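Local coordinates for PpBBE-like 1 D396N (Physcomitrella patens subsp. patens, PDB 6EO5), which is a variant of a moss cellobiose oxidase, a berberine bridge enzyme-like flavoprotein of the VAO family that carries bi-covalently attached FAD, at residues 126-130 against 301-306; 195-200 against 380-384; 350-355 against 415-419. The contacts are given in a common frame with arbitrary orientation. Residue numbers count along the deposited sequence, not the author numbering.

Contact 1. Residues 126-130 against 301-306; sequences YLALW and NWIQLI
Two helical turns meet almost antiparallel, at 173° with their axes 10.4 Å apart, a spacing wide enough for large side chains to fill. W130 and I303 lie closest in backbone, CA to CA 6.7 Å. W130, with the most surface covered, is in rotamer t (chi2 -113°) and reaches across as a flat plate: I303 CB sits 3.7 Å from the centroid of its five-membered ring, 14° off the normal, a CH-pi contact, while W130 CZ3 comes within 3.4 Å of W302 CB. I303 (t, p) is branched enough to cover the indole face with CB and CG2 and still send CD1 to 3.6 Å from Y126 O. The pairing joins helix 122-133 of the FAD-binding domain to helix 302-308, which follows edge strand 294-300 of the seven-stranded antiparallel sheet, so it is an interdomain helix-helix packing. N301 caps the latter helix in a capping box: its OD1 accepts from Q304 N at 2.9 Å and its N donates to Q304 OE1 at 3.0 Å. One turn before W130, Y126 (m, chi2 -58°) lays its ring face under I306 (m, m), whose CD1 stands 3.5 Å from the centroid and 5° off the normal, a second CH-pi contact. An aromatic ring with a polar tip suits this buried place, since Y126 OH hydrogen-bonds to G140 O.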
# COMPACT_ATOMS: atom_id res chain seq x y z
N TYR A 126 -6.35 -0.46 13.46
CA TYR A 126 -7.67 0.18 13.46
C TYR A 126 -8.38 -0.03 14.79
O TYR A 126 -9.03 0.88 15.31
CB TYR A 126 -8.54 -0.38 12.33
CG TYR A 126 -8.29 0.15 10.94
CD1 TYR A 126 -8.38 1.51 10.66
CD2 TYR A 126 -8.00 -0.72 9.89
CE1 TYR A 126 -8.15 1.98 9.38
CE2 TYR A 126 -7.78 -0.27 8.62
CZ TYR A 126 -7.85 1.08 8.36
OH TYR A 126 -7.62 1.51 7.08
N LEU A 127 -8.28 -1.25 15.33
CA LEU A 127 -8.91 -1.57 16.60
C LEU A 127 -8.32 -0.73 17.73
O LEU A 127 -9.06 -0.16 18.54
CB LEU A 127 -8.74 -3.07 16.88
CG LEU A 127 -9.68 -3.67 17.92
CD1 LEU A 127 -11.08 -3.09 17.77
CD2 LEU A 127 -9.70 -5.18 17.77
N ALA A 128 -6.99 -0.63 17.78
CA ALA A 128 -6.35 0.16 18.83
C ALA A 128 -6.78 1.62 18.76
O ALA A 128 -7.06 2.24 19.79
CB ALA A 128 -4.83 0.04 18.73
N LEU A 129 -6.83 2.18 17.55
CA LEU A 129 -7.17 3.60 17.40
C LEU A 129 -8.65 3.86 17.67
O LEU A 129 -9.02 4.94 18.13
CB LEU A 129 -6.79 4.08 15.99
CG LEU A 129 -5.30 4.34 15.73
CD1 LEU A 129 -5.04 4.53 14.24
CD2 LEU A 129 -4.83 5.56 16.51
N TRP A 130 -9.51 2.88 17.37
CA TRP A 130 -10.93 3.03 17.65
C TRP A 130 -11.20 2.97 19.15
O TRP A 130 -11.85 3.86 19.72
CB TRP A 130 -11.71 1.93 16.91
CG TRP A 130 -13.17 1.94 17.17
CD1 TRP A 130 -13.88 0.99 17.84
CD2 TRP A 130 -14.12 2.93 16.75
NE1 TRP A 130 -15.21 1.32 17.86
CE2 TRP A 130 -15.38 2.51 17.20
CE3 TRP A 130 -14.02 4.13 16.03
CZ2 TRP A 130 -16.55 3.24 16.96
CZ3 TRP A 130 -15.18 4.87 15.80
CH2 TRP A 130 -16.43 4.42 16.27
N ASN A 301 -20.84 2.19 12.28
CA ASN A 301 -19.78 2.93 12.92
C ASN A 301 -18.45 2.57 12.25
O ASN A 301 -18.40 1.69 11.38
CB ASN A 301 -19.75 2.69 14.43
CG ASN A 301 -19.35 1.27 14.81
OD1 ASN A 301 -18.44 0.68 14.23
ND2 ASN A 301 -20.02 0.74 15.82
N TRP A 302 -17.37 3.22 12.69
CA TRP A 302 -16.12 3.12 11.94
C TRP A 302 -15.54 1.71 11.98
O TRP A 302 -15.13 1.17 10.95
CB TRP A 302 -15.11 4.15 12.45
CG TRP A 302 -13.85 4.14 11.63
CD1 TRP A 302 -12.61 3.66 12.00
CD2 TRP A 302 -13.71 4.59 10.28
NE1 TRP A 302 -11.72 3.81 10.97
CE2 TRP A 302 -12.36 4.37 9.90
CE3 TRP A 302 -14.59 5.16 9.35
CZ2 TRP A 302 -11.88 4.71 8.63
CZ3 TRP A 302 -14.11 5.49 8.09
CH2 TRP A 302 -12.76 5.26 7.74
N ILE A 303 -15.50 1.08 13.17
CA ILE A 303 -14.88 -0.23 13.26
C ILE A 303 -15.73 -1.29 12.56
O ILE A 303 -15.21 -2.33 12.13
CB ILE A 303 -14.57 -0.60 14.73
CG1 ILE A 303 -13.38 -1.56 14.78
CG2 ILE A 303 -15.80 -1.17 15.47
CD1 ILE A 303 -12.05 -0.89 14.46
N GLN A 304 -17.04 -1.04 12.42
CA GLN A 304 -17.88 -1.90 11.59
C GLN A 304 -17.55 -1.72 10.12
O GLN A 304 -17.65 -2.67 9.34
CB GLN A 304 -19.35 -1.60 11.81
CG GLN A 304 -19.91 -2.10 13.11
CD GLN A 304 -21.35 -1.69 13.30
OE1 GLN A 304 -21.67 -0.50 13.29
NE2 GLN A 304 -22.24 -2.67 13.42
N LEU A 305 -17.21 -0.49 9.72
CA LEU A 305 -16.90 -0.21 8.33
C LEU A 305 -15.63 -0.96 7.91
O LEU A 305 -15.58 -1.55 6.83
CB LEU A 305 -16.74 1.29 8.12
CG LEU A 305 -16.25 1.52 6.69
CD1 LEU A 305 -17.43 1.66 5.75
CD2 LEU A 305 -15.26 2.66 6.58
N ILE A 306 -14.62 -0.95 8.79
CA ILE A 306 -13.41 -1.73 8.56
C ILE A 306 -13.75 -3.20 8.34
O ILE A 306 -13.17 -3.86 7.48
CB ILE A 306 -12.45 -1.55 9.75
CG1 ILE A 306 -12.17 -0.06 9.97
CG2 ILE A 306 -11.16 -2.30 9.51
CD1 ILE A 306 -11.44 0.57 8.82

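Contact 2. Residues 195-200 against 380-384; sequences FAIRGA and GETAF
Residues 195-200 continue the helix that starts at residue 191, F195 and A196 with helical angles, R198 and G199 departing from them; 380-384 is irregular: T382 is extended (phi/psi -137/159) and A383 turns back to helical angles (-65/-15). CA atoms approach to 5.1 Å for F195 and T382 and to 4.4 Å for G199 and F384. A backbone hydrogen bond runs from A383 N to F195 O (3.3 Å, 140°). R198 (-84/69) centres an inverse gamma turn, closed by a weak bond from G199 N to I197 O at 3.0 Å. G199 follows at 131/-28, angles that call for glycine; a CB there would also clash with F384 N and the carbonyl carbon of A383. G380, at 94/1, is glycine for a similar backbone reason. The arrangement is a docking of the loop between strands 361-367 and 391-398 of the seven-stranded sheet against a helix that packs, through I197, on strand 170-176 of the FAD-domain sheet. F195 (t, chi2 -85°) lays a ring face on the T382-A383 peptide, CE2 to T382 C 3.5 Å, with G380 O at the ring edge, 3.6 Å from F195 CE2. A383 points its small CB into the helix, 3.5 Å from A196 O and 4.1 Å from A200 CB, where a larger side chain would have little room; L449 of helix 446-456 also touches it. The R198 guanidinium places a face over T382 CG2, NH2 to CG2 3.8 Å, and makes a cation-pi contact with Y194. T382 OG1 (rotamer p) bonds weakly to F384 O at 2.9 Å and also hydrogen-bonds R387.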
# COMPACT_ATOMS: atom_id res chain seq x y z
N PHE A 195 11.26 14.22 3.85
CA PHE A 195 10.72 14.23 2.49
C PHE A 195 10.78 12.85 1.85
O PHE A 195 9.79 12.37 1.26
CB PHE A 195 11.49 15.26 1.66
CG PHE A 195 11.13 15.28 0.22
CD1 PHE A 195 11.73 14.40 -0.68
CD2 PHE A 195 10.25 16.23 -0.27
CE1 PHE A 195 11.42 14.44 -2.02
CE2 PHE A 195 9.94 16.28 -1.62
CZ PHE A 195 10.52 15.37 -2.49
N ALA A 196 11.92 12.17 1.96
CA ALA A 196 12.11 10.91 1.26
C ALA A 196 11.17 9.82 1.75
O ALA A 196 10.66 9.02 0.95
CB ALA A 196 13.57 10.45 1.39
N ILE A 197 10.93 9.74 3.07
CA ILE A 197 10.21 8.59 3.60
C ILE A 197 8.71 8.69 3.34
O ILE A 197 8.00 7.68 3.43
CB ILE A 197 10.50 8.36 5.10
CG1 ILE A 197 9.96 9.52 5.96
CG2 ILE A 197 11.98 8.16 5.38
CD1 ILE A 197 8.54 9.28 6.50
N ARG A 198 8.20 9.89 3.03
CA ARG A 198 6.80 10.09 2.65
C ARG A 198 6.61 9.78 1.16
O ARG A 198 6.33 10.66 0.34
CB ARG A 198 6.37 11.51 2.99
CG ARG A 198 6.08 11.73 4.46
CD ARG A 198 6.77 12.97 5.01
NE ARG A 198 5.99 14.21 4.89
CZ ARG A 198 6.48 15.35 4.42
NH1 ARG A 198 7.74 15.44 4.03
NH2 ARG A 198 5.70 16.43 4.36
N GLY A 199 6.73 8.50 0.82
CA GLY A 199 6.58 8.09 -0.56
C GLY A 199 7.68 7.19 -1.11
O GLY A 199 7.44 6.39 -2.02
N ALA A 200 8.90 7.30 -0.57
CA ALA A 200 10.00 6.46 -1.03
C ALA A 200 10.75 5.81 0.14
O ALA A 200 11.92 5.46 -0.01
CB ALA A 200 10.98 7.26 -1.90
N GLY A 380 5.66 18.96 -4.70
CA GLY A 380 7.02 19.31 -4.38
C GLY A 380 7.39 19.20 -2.92
O GLY A 380 8.54 19.50 -2.56
N GLU A 381 6.47 18.78 -2.05
CA GLU A 381 6.74 18.69 -0.63
C GLU A 381 6.78 17.27 -0.10
O GLU A 381 7.10 17.08 1.08
CB GLU A 381 5.72 19.49 0.18
CG GLU A 381 5.86 20.98 -0.00
CD GLU A 381 4.72 21.76 0.62
OE1 GLU A 381 3.81 21.12 1.21
OE2 GLU A 381 4.74 23.00 0.52
N THR A 382 6.47 16.27 -0.92
CA THR A 382 6.64 14.88 -0.51
C THR A 382 7.24 14.09 -1.66
O THR A 382 7.17 14.48 -2.82
CB THR A 382 5.32 14.21 -0.06
OG1 THR A 382 4.44 14.07 -1.19
CG2 THR A 382 4.63 15.02 1.04
N ALA A 383 7.85 12.96 -1.30
CA ALA A 383 8.32 12.02 -2.30
C ALA A 383 7.18 11.40 -3.09
O ALA A 383 7.43 10.80 -4.14
CB ALA A 383 9.15 10.92 -1.63
N PHE A 384 5.93 11.52 -2.63
CA PHE A 384 4.78 11.01 -3.36
C PHE A 384 4.28 12.09 -4.32
O PHE A 384 3.84 13.16 -3.88
CB PHE A 384 3.67 10.58 -2.40
CG PHE A 384 2.57 9.79 -3.06
CD1 PHE A 384 1.50 10.44 -3.66
CD2 PHE A 384 2.63 8.40 -3.10
CE1 PHE A 384 0.50 9.72 -4.29
CE2 PHE A 384 1.63 7.67 -3.73
CZ PHE A 384 0.55 8.33 -4.31

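Contact 3. Residues 350-355 against 415-419; sequences AMINAM and YWKVV
Y415, in rotamer t with chi2 -81°, swings its ring across the neighbouring helix beneath M351, A354 and M355: its CD2 lies 4.1 Å from A354 CB, its CE2 3.9 Å from M355 CB, and its OH a tight 3.1 Å from M351 CG. The helices run antiparallel at 170°, axes 9.1 Å apart, with A354 and Y415 CA atoms 5.6 Å apart and those of M351 and V419 5.9 Å apart. A350 and A354, one turn apart and pointing at the partner, permit this spacing. V418 (t) fills the gap they leave, CG1 at 3.7 Å from A350 CB and CG2 at 3.9 Å from A354 CB. M351, unbranched, with chi1 and chi2 both t, also sets CG 3.9 Å from V419 CG2. Y415 touches Y365 and M395, and V419 touches I393, on strands 361-367 and 391-398; this is the packing of an antiparallel helix pair against one face of the seven-stranded antiparallel sheet, as in the substrate-binding domain of VAO-family flavoproteins.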
# COMPACT_ATOMS: atom_id res chain seq x y z
N ALA A 350 -10.82 -0.44 -25.48
CA ALA A 350 -9.54 -1.12 -25.64
C ALA A 350 -9.15 -1.82 -24.34
O ALA A 350 -8.63 -2.94 -24.36
CB ALA A 350 -8.46 -0.12 -26.08
N MET A 351 -9.42 -1.17 -23.21
CA MET A 351 -9.14 -1.76 -21.91
C MET A 351 -9.97 -3.01 -21.68
O MET A 351 -9.43 -4.06 -21.30
CB MET A 351 -9.41 -0.72 -20.82
CG MET A 351 -9.18 -1.21 -19.43
SD MET A 351 -9.57 0.09 -18.26
CE MET A 351 -11.36 0.14 -18.39
N ILE A 352 -11.28 -2.94 -21.93
CA ILE A 352 -12.15 -4.09 -21.70
C ILE A 352 -11.85 -5.20 -22.69
O ILE A 352 -11.82 -6.38 -22.33
CB ILE A 352 -13.63 -3.67 -21.75
CG1 ILE A 352 -13.91 -2.57 -20.71
CG2 ILE A 352 -14.55 -4.88 -21.52
CD1 ILE A 352 -15.28 -1.94 -20.83
N ASN A 353 -11.59 -4.85 -23.96
CA ASN A 353 -11.24 -5.90 -24.91
C ASN A 353 -9.95 -6.60 -24.49
O ASN A 353 -9.88 -7.84 -24.50
CB ASN A 353 -11.11 -5.32 -26.32
CG ASN A 353 -12.43 -4.86 -26.88
OD1 ASN A 353 -13.49 -5.25 -26.38
ND2 ASN A 353 -12.38 -4.03 -27.91
N ALA A 354 -8.94 -5.83 -24.10
CA ALA A 354 -7.70 -6.41 -23.60
C ALA A 354 -7.95 -7.27 -22.37
O ALA A 354 -7.40 -8.38 -22.26
CB ALA A 354 -6.69 -5.31 -23.28
N MET A 355 -8.76 -6.79 -21.43
CA MET A 355 -9.10 -7.60 -20.27
C MET A 355 -9.75 -8.92 -20.69
O MET A 355 -9.45 -9.98 -20.14
CB MET A 355 -10.02 -6.83 -19.31
CG MET A 355 -10.52 -7.68 -18.14
SD MET A 355 -11.65 -6.87 -16.99
CE MET A 355 -13.15 -6.82 -17.95
N TYR A 415 -2.01 -5.94 -21.25
CA TYR A 415 -3.07 -5.07 -20.76
C TYR A 415 -2.51 -3.71 -20.37
O TYR A 415 -3.06 -2.67 -20.75
CB TYR A 415 -3.77 -5.74 -19.59
CG TYR A 415 -4.85 -4.89 -18.91
CD1 TYR A 415 -4.52 -3.90 -17.98
CD2 TYR A 415 -6.19 -5.09 -19.20
CE1 TYR A 415 -5.50 -3.13 -17.36
CE2 TYR A 415 -7.17 -4.33 -18.59
CZ TYR A 415 -6.83 -3.36 -17.68
OH TYR A 415 -7.81 -2.62 -17.07
N TRP A 416 -1.41 -3.70 -19.60
CA TRP A 416 -0.81 -2.43 -19.21
C TRP A 416 -0.42 -1.60 -20.43
O TRP A 416 -0.58 -0.38 -20.42
CB TRP A 416 0.42 -2.68 -18.33
CG TRP A 416 0.97 -1.42 -17.72
CD1 TRP A 416 0.71 -0.93 -16.47
CD2 TRP A 416 1.87 -0.47 -18.33
NE1 TRP A 416 1.38 0.25 -16.27
CE2 TRP A 416 2.11 0.55 -17.39
CE3 TRP A 416 2.50 -0.40 -19.58
CZ2 TRP A 416 2.94 1.64 -17.66
CZ3 TRP A 416 3.33 0.68 -19.85
CH2 TRP A 416 3.54 1.69 -18.89
N LYS A 417 0.07 -2.25 -21.49
CA LYS A 417 0.49 -1.50 -22.66
C LYS A 417 -0.69 -0.95 -23.44
O LYS A 417 -0.59 0.13 -24.04
CB LYS A 417 1.38 -2.36 -23.55
CG LYS A 417 2.77 -2.59 -22.97
CD LYS A 417 3.62 -3.44 -23.89
CE LYS A 417 4.92 -3.83 -23.22
NZ LYS A 417 5.77 -4.66 -24.12
N VAL A 418 -1.83 -1.66 -23.44
CA VAL A 418 -3.04 -1.13 -24.07
C VAL A 418 -3.50 0.12 -23.34
O VAL A 418 -3.71 1.18 -23.95
CB VAL A 418 -4.15 -2.20 -24.11
CG1 VAL A 418 -5.46 -1.58 -24.57
CG2 VAL A 418 -3.75 -3.35 -25.01
N VAL A 419 -3.66 0.03 -22.01
CA VAL A 419 -4.13 1.20 -21.27
C VAL A 419 -3.14 2.35 -21.41
O VAL A 419 -3.55 3.52 -21.48
CB VAL A 419 -4.38 0.84 -19.78
CG1 VAL A 419 -4.75 2.11 -18.98
CG2 VAL A 419 -5.46 -0.23 -19.67

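In the fold
Contacts 1 and 2 both tie the FAD-binding part of the chain to the region of the seven-stranded antiparallel sheet, and their segments alternate in sequence, both FAD-side segments coming first, so one passage between the parts suffices. Their centres are 28 Å apart, nearest atoms about 16 Å, yet both approach the flavin: the side chains of Y126 in contact 1 and F384 in contact 2 each come to about 8 Å from the FAD. Contact 3 is a packing of helices on the sheet itself, its centre 37 Å from that of contact 1 and 31 Å from that of contact 2. Strands 361-367 and 391-398, on which contact 3 rests, flank the loop used in contact 2.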